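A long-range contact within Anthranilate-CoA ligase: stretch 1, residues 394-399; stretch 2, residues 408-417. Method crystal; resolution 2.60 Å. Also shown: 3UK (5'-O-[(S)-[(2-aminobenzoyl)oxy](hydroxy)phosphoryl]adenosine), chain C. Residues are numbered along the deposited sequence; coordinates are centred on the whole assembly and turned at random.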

# COMPACT_ATOMS: atom_id res chain seq x y z
N ALA A 394 6.53 0.91 -16.47
CA ALA A 394 5.75 2.14 -16.48
C ALA A 394 4.77 2.15 -15.31
O ALA A 394 3.91 1.27 -15.21
CB ALA A 394 5.01 2.29 -17.79
N THR A 395 4.91 3.13 -14.42
CA THR A 395 4.07 3.20 -13.23
C THR A 395 2.83 4.06 -13.45
O THR A 395 1.88 4.01 -12.67
CB THR A 395 4.85 3.75 -12.02
OG1 THR A 395 5.31 5.08 -12.31
CG2 THR A 395 6.03 2.86 -11.69
N GLY A 396 2.84 4.84 -14.53
CA GLY A 396 1.74 5.73 -14.84
C GLY A 396 1.80 7.02 -14.04
O GLY A 396 0.79 7.68 -13.83
N ASP A 397 3.01 7.37 -13.60
CA ASP A 397 3.21 8.56 -12.79
C ASP A 397 3.98 9.64 -13.54
O ASP A 397 4.83 9.35 -14.38
CB ASP A 397 3.96 8.21 -11.50
CG ASP A 397 3.11 7.40 -10.55
OD1 ASP A 397 1.98 7.82 -10.25
OD2 ASP A 397 3.58 6.33 -10.10
N LYS A 398 3.68 10.90 -13.22
CA LYS A 398 4.43 12.03 -13.73
C LYS A 398 5.34 12.57 -12.63
O LYS A 398 4.89 12.85 -11.52
CB LYS A 398 3.49 13.13 -14.23
CG LYS A 398 2.92 12.88 -15.63
CD LYS A 398 4.02 12.92 -16.68
CE LYS A 398 3.44 13.06 -18.09
NZ LYS A 398 2.57 11.92 -18.46
N TYR A 399 6.63 12.71 -12.94
CA TYR A 399 7.61 13.19 -11.98
C TYR A 399 8.52 14.23 -12.60
O TYR A 399 8.66 14.31 -13.82
CB TYR A 399 8.46 12.02 -11.47
CG TYR A 399 8.03 11.45 -10.13
CD1 TYR A 399 7.00 10.53 -10.04
CD2 TYR A 399 8.67 11.83 -8.96
CE1 TYR A 399 6.61 10.00 -8.83
CE2 TYR A 399 8.29 11.30 -7.73
CZ TYR A 399 7.26 10.39 -7.68
OH TYR A 399 6.87 9.86 -6.47
N TRP A 408 10.00 14.83 -7.41
CA TRP A 408 8.71 15.34 -6.96
C TRP A 408 7.56 14.78 -7.78
O TRP A 408 7.58 14.82 -9.01
CB TRP A 408 8.69 16.87 -7.02
CG TRP A 408 9.58 17.52 -6.00
CD1 TRP A 408 10.94 17.60 -6.05
CD2 TRP A 408 9.18 18.17 -4.79
NE1 TRP A 408 11.41 18.27 -4.94
CE2 TRP A 408 10.35 18.63 -4.15
CE3 TRP A 408 7.94 18.41 -4.19
CZ2 TRP A 408 10.32 19.31 -2.94
CZ3 TRP A 408 7.91 19.09 -2.98
CH2 TRP A 408 9.09 19.53 -2.37
N HIS A 409 6.56 14.24 -7.09
CA HIS A 409 5.41 13.64 -7.75
C HIS A 409 4.46 14.71 -8.28
O HIS A 409 3.85 15.44 -7.51
CB HIS A 409 4.66 12.74 -6.76
CG HIS A 409 3.60 11.89 -7.40
ND1 HIS A 409 2.41 11.60 -6.78
CD2 HIS A 409 3.57 11.26 -8.60
CE1 HIS A 409 1.68 10.83 -7.57
NE2 HIS A 409 2.36 10.61 -8.68
N ALA A 410 4.34 14.79 -9.60
CA ALA A 410 3.40 15.71 -10.22
C ALA A 410 1.99 15.16 -10.10
O ALA A 410 1.01 15.90 -10.10
CB ALA A 410 3.76 15.94 -11.68
N GLY A 411 1.90 13.84 -9.99
CA GLY A 411 0.62 13.16 -9.87
C GLY A 411 0.50 12.02 -10.86
O GLY A 411 1.39 11.82 -11.69
N ARG A 412 -0.59 11.26 -10.76
CA ARG A 412 -0.89 10.25 -11.76
C ARG A 412 -1.04 10.93 -13.11
O ARG A 412 -1.46 12.08 -13.18
CB ARG A 412 -2.19 9.52 -11.41
CG ARG A 412 -2.12 8.66 -10.16
CD ARG A 412 -1.28 7.42 -10.38
NE ARG A 412 -1.78 6.60 -11.47
CZ ARG A 412 -1.27 5.42 -11.82
NH1 ARG A 412 -0.23 4.92 -11.16
NH2 ARG A 412 -1.80 4.74 -12.83
N SER A 413 -0.68 10.22 -14.17
CA SER A 413 -0.77 10.78 -15.52
C SER A 413 -2.23 11.12 -15.86
O SER A 413 -2.50 12.05 -16.61
CB SER A 413 -0.19 9.81 -16.54
OG SER A 413 -0.07 10.42 -17.82
N ASP A 414 -3.16 10.35 -15.29
CA ASP A 414 -4.58 10.59 -15.48
C ASP A 414 -5.09 11.76 -14.65
O ASP A 414 -6.07 12.40 -15.00
CB ASP A 414 -5.38 9.33 -15.12
CG ASP A 414 -5.14 8.19 -16.09
OD1 ASP A 414 -5.04 8.45 -17.31
OD2 ASP A 414 -5.06 7.03 -15.63
N ASP A 415 -4.41 12.02 -13.53
CA ASP A 415 -4.83 13.08 -12.62
C ASP A 415 -4.30 14.45 -13.02
O ASP A 415 -4.70 15.46 -12.44
CB ASP A 415 -4.42 12.74 -11.18
CG ASP A 415 -5.11 11.50 -10.65
OD1 ASP A 415 -6.18 11.14 -11.19
OD2 ASP A 415 -4.59 10.89 -9.70
N MET A 416 -3.40 14.48 -13.99
CA MET A 416 -2.87 15.74 -14.50
C MET A 416 -3.95 16.48 -15.27
O MET A 416 -4.68 15.89 -16.06
CB MET A 416 -1.66 15.49 -15.40
CG MET A 416 -0.47 14.84 -14.70
SD MET A 416 0.32 15.91 -13.48
CE MET A 416 0.84 17.28 -14.51
N LEU A 417 -4.04 17.79 -15.04
CA LEU A 417 -5.01 18.61 -15.75
C LEU A 417 -4.32 19.64 -16.64
O LEU A 417 -3.29 20.20 -16.27
CB LEU A 417 -6.00 19.28 -14.79
CG LEU A 417 -5.52 19.80 -13.43
CD1 LEU A 417 -6.38 20.97 -12.99
CD2 LEU A 417 -5.58 18.70 -12.38
C10 3UK C . 1.14 6.14 -6.02
C15 3UK C . 2.71 7.43 -4.58
C17 3UK C . 3.49 9.66 -4.53
C21 3UK C . 1.87 6.13 -7.33
C26 3UK C . 2.67 1.20 -2.72
C28 3UK C . 4.46 1.90 -1.26
O01 3UK C . 0.62 2.35 -3.26
C02 3UK C . 1.42 1.52 -3.62
O03 3UK C . 1.06 0.58 -4.63
P04 3UK C . -0.27 0.75 -5.48
O05 3UK C . -0.39 -0.45 -6.47
O06 3UK C . -0.25 2.10 -6.35
C07 3UK C . 1.00 2.70 -6.72
C08 3UK C . 0.75 4.13 -7.10
O09 3UK C . 0.44 4.90 -5.92
N11 3UK C . 2.05 6.27 -4.93
C12 3UK C . 2.40 5.28 -4.06
N13 3UK C . 3.28 5.79 -3.16
C14 3UK C . 3.49 7.13 -3.46
N16 3UK C . 2.72 8.69 -5.10
N18 3UK C . 4.25 9.43 -3.47
C19 3UK C . 4.29 8.22 -2.90
N20 3UK C . 5.11 7.99 -1.76
O22 3UK C . 1.12 6.83 -8.30
C23 3UK C . 1.96 4.73 -7.69
O24 3UK C . 1.96 4.58 -9.12
O25 3UK C . -1.47 0.75 -4.56
C27 3UK C . 3.33 2.21 -2.07
C29 3UK C . 4.91 0.54 -1.14
C30 3UK C . 4.25 -0.46 -1.79
C31 3UK C . 3.12 -0.16 -2.59
N32 3UK C . 2.41 -1.24 -3.29
O HOH W 1 -2.22 7.84 -14.80

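Stretch 2 runs roughly antiparallel to stretch 1, the two strand directions diverging by 140°; the backbone pairing runs from Tyr399 back to Gly396, while the side chains of Ser413 and Met416 return to Lys398. At Trp408 the contact is made by the backbone. CB of Trp408 points away from stretch 1, while the carbonyl O of Trp408 lies 3.4 Å from CA of Tyr399, in a CA-H...O contact, and 3.2 Å from CD2 of the same tyrosine.

His409 pairs with Tyr399 in a non-hydrogen-bonded bridge, and both side chains lie on the same face of the sheet. CA of His409 sits over the tyrosine ring, 3.7 Å from its centroid, so the flat aromatic surface packs directly against backbone. The two rings approach obliquely, their planes at 34° and their centroids 5.0 Å apart. Histidine suits this position because it combines a flat ring with a ring nitrogen able to donate: NE2 of His409 donates to OD1 of Asp397 at 3.2 Å, while N16 of the adenine of 3UK lies over one face of the imidazole.

Ala410 donates its backbone N to O of Lys398 at 2.8 Å. Its CB points toward stretch 1 and comes within 3.8 Å of CB of Lys398, a close fit for a small methyl group. Gly411 then accepts a hydrogen bond through its O from N of Lys398, at 2.9 Å and a nearly straight 165°. One residue of stretch 1 is thus bonded to two successive residues of stretch 2, and this is the beta bulge, where the register slips by one between Lys398 and Tyr399. Glycine suits its place here for a local reason: with phi and psi of 130° and 174°, a CB would be jammed against the carbonyl O of Ala410.

Arg412 faces Asp397 across a non-hydrogen-bonded bridge, CA to CA 4.6 Å. Its CB points away, but three successive m rotamers curl the chain back so that the guanidinium reaches stretch 1; a long, charged side chain suits a place that starts so turned. NH1 of Arg412 makes a weak hydrogen bond to O of Thr395 at 2.7 Å and a long salt bridge, 3.8 Å, to OD1 of Asp397; it also bonds weakly to O24 of 3UK at 3.0 Å. Asp397 receives both ribose hydroxyls, O22 at 2.3 Å from OD1, which is very short, and O24 at 2.6 Å from OD2. Two carboxylate oxygens match a vicinal diol well, and OG1 of Thr395 further braces OD2 of Asp397 at 3.1 Å. At Gly396 an ideal CB would lie 2.8 Å from NH2 of Arg412, a clash, and the positive phi of 81° independently favours glycine.

Ser413 extends the backbone pairing, its N donating to O of Gly396 at 3.0 Å, and its small side chain places a polar OG 3.1 Å from NZ of Lys398. A water links O of Gly396, 3.2 Å away, to N of Asp414, 2.7 Å away. Finally, CG of Met416 packs 4.0 Å from CG of Lys398, two flexible chains meeting through their methylenes.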